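Putative HTH-type transcriptional regulator PH0061 (Pyrococcus horikoshii, PDB 2DBB) probably binds specific DNA sequences through a winged helix-turn-helix domain, as an AsnC-family regulator of transcription. Local coordinates at residues B[70-75]-B[129-134]. Numbering follows the deposited sequence.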
# COMPACT_ATOMS: atom_id res chain seq x y z
N ALA B 70 -9.93 -3.28 5.42
CA ALA B 70 -10.22 -4.59 5.96
C ALA B 70 -9.14 -5.46 5.35
O ALA B 70 -8.80 -5.30 4.17
CB ALA B 70 -11.60 -5.08 5.54
N ILE B 71 -8.57 -6.35 6.15
CA ILE B 71 -7.55 -7.25 5.65
C ILE B 71 -8.18 -8.63 5.73
O ILE B 71 -8.75 -9.00 6.75
CB ILE B 71 -6.28 -7.24 6.53
CG1 ILE B 71 -5.62 -5.85 6.52
CG2 ILE B 71 -5.31 -8.29 6.04
CD1 ILE B 71 -5.04 -5.45 5.17
N VAL B 72 -8.10 -9.37 4.63
CA VAL B 72 -8.64 -10.72 4.59
C VAL B 72 -7.49 -11.71 4.48
O VAL B 72 -6.68 -11.67 3.54
CB VAL B 72 -9.62 -10.88 3.41
CG1 VAL B 72 -10.17 -12.31 3.37
CG2 VAL B 72 -10.75 -9.89 3.55
N LEU B 73 -7.40 -12.58 5.47
CA LEU B 73 -6.36 -13.59 5.54
C LEU B 73 -6.98 -14.91 5.10
O LEU B 73 -7.95 -15.39 5.69
CB LEU B 73 -5.85 -13.69 6.98
CG LEU B 73 -5.48 -12.34 7.61
CD1 LEU B 73 -5.31 -12.50 9.11
CD2 LEU B 73 -4.21 -11.80 6.97
N ILE B 74 -6.41 -15.51 4.06
CA ILE B 74 -6.96 -16.75 3.53
C ILE B 74 -6.00 -17.92 3.55
O ILE B 74 -4.83 -17.79 3.19
CB ILE B 74 -7.43 -16.56 2.07
CG1 ILE B 74 -8.44 -15.42 1.98
CG2 ILE B 74 -8.02 -17.86 1.54
CD1 ILE B 74 -8.68 -14.90 0.54
N LYS B 75 -6.50 -19.07 3.98
CA LYS B 75 -5.72 -20.30 3.98
C LYS B 75 -6.44 -21.24 3.00
O LYS B 75 -7.58 -21.63 3.24
CB LYS B 75 -5.67 -20.94 5.36
CG LYS B 75 -4.72 -22.13 5.43
CD LYS B 75 -3.32 -21.71 5.02
CE LYS B 75 -2.34 -22.87 4.96
NZ LYS B 75 -0.98 -22.40 4.53
N GLN B 129 -18.39 -14.35 -0.61
CA GLN B 129 -19.10 -15.33 -1.42
C GLN B 129 -18.21 -15.78 -2.57
O GLN B 129 -18.32 -16.90 -3.06
CB GLN B 129 -20.41 -14.74 -1.98
CG GLN B 129 -21.46 -14.48 -0.92
CD GLN B 129 -22.78 -14.00 -1.50
OE1 GLN B 129 -22.85 -12.95 -2.14
NE2 GLN B 129 -23.83 -14.78 -1.29
N ARG B 130 -17.31 -14.89 -2.99
CA ARG B 130 -16.39 -15.16 -4.08
C ARG B 130 -15.22 -16.03 -3.66
O ARG B 130 -14.42 -16.45 -4.48
CB ARG B 130 -15.88 -13.84 -4.65
CG ARG B 130 -16.96 -13.05 -5.38
CD ARG B 130 -16.61 -11.58 -5.46
NE ARG B 130 -17.53 -10.87 -6.35
CZ ARG B 130 -17.54 -11.00 -7.67
NH1 ARG B 130 -16.69 -11.82 -8.26
NH2 ARG B 130 -18.41 -10.31 -8.40
N ILE B 131 -15.12 -16.32 -2.37
CA ILE B 131 -14.04 -17.15 -1.87
C ILE B 131 -14.55 -18.56 -1.58
O ILE B 131 -15.23 -18.79 -0.58
CB ILE B 131 -13.42 -16.57 -0.58
CG1 ILE B 131 -12.92 -15.16 -0.85
CG2 ILE B 131 -12.28 -17.47 -0.11
CD1 ILE B 131 -12.37 -14.48 0.38
N LYS B 132 -14.24 -19.49 -2.47
CA LYS B 132 -14.68 -20.86 -2.28
C LYS B 132 -13.48 -21.76 -2.05
O LYS B 132 -12.35 -21.42 -2.43
CB LYS B 132 -15.44 -21.37 -3.52
CG LYS B 132 -16.58 -20.48 -4.01
CD LYS B 132 -16.10 -19.46 -5.03
CE LYS B 132 -17.26 -18.71 -5.67
NZ LYS B 132 -16.82 -17.71 -6.68
N ASN B 133 -13.72 -22.91 -1.41
CA ASN B 133 -12.67 -23.88 -1.16
C ASN B 133 -11.55 -23.40 -0.24
O ASN B 133 -10.37 -23.72 -0.46
CB ASN B 133 -12.06 -24.33 -2.50
CG ASN B 133 -13.12 -24.76 -3.51
OD1 ASN B 133 -12.84 -24.85 -4.70
ND2 ASN B 133 -14.33 -25.03 -3.03
N ALA B 134 -11.90 -22.64 0.79
CA ALA B 134 -10.92 -22.13 1.73
C ALA B 134 -11.07 -22.86 3.06
O ALA B 134 -12.18 -23.09 3.53
CB ALA B 134 -11.10 -20.62 1.93
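Ile74 and Ile131 meet tip to tip, the first from strand 67-76, one of the two inner strands of a four-stranded antiparallel sheet, and the second from the loop that leads out of helix 117-129 into strand 134-148. Both side chains have the same first torsion, with CG1 anti to the carbonyl carbon (chi1 -56° in Ile74 and -58° in Ile131), and both extend the chain beyond it. Each therefore presents its terminal methyl to the other, and Ile74 CD1 lies 3.7 Å from Ile131 CD1. Ile131 CD1 is also 4.3 Å from Val72 CG1, two residues back along the strand and on the same face, so it is met by two strand side chains. The other branch of Ile74 serves a separate neighbour: CG2, anti to the backbone N, faces Ala134, with 4.2 Å between Ile74 CG2 and Ala134 CB. Here the two backbones come nearest, Lys75 O lying 3.7 Å from Ala134 CA, yet no hydrogen bond joins the segments. Ala134 begins the outermost strand of this chain's sheet on that side, which pairs further along with 67-76, where Ile71 and Leu73 hydrogen-bond through their backbones to Ile140 and Glu138. Those alternate residues, Ile71 and Leu73, point to the other face of the sheet and pack on Ile108 and Tyr105 of the second subunit. The arrangement belongs to the ferredoxin-like fold of the C-terminal domain of AsnC/Lrp regulators, in which helices cover one face of the sheet, and it joins the exit of helix 117-129 to that face. As an example of methyl-to-methyl packing, the contact probably depends on close fit and partial exclusion of water, since no directional bond crosses it.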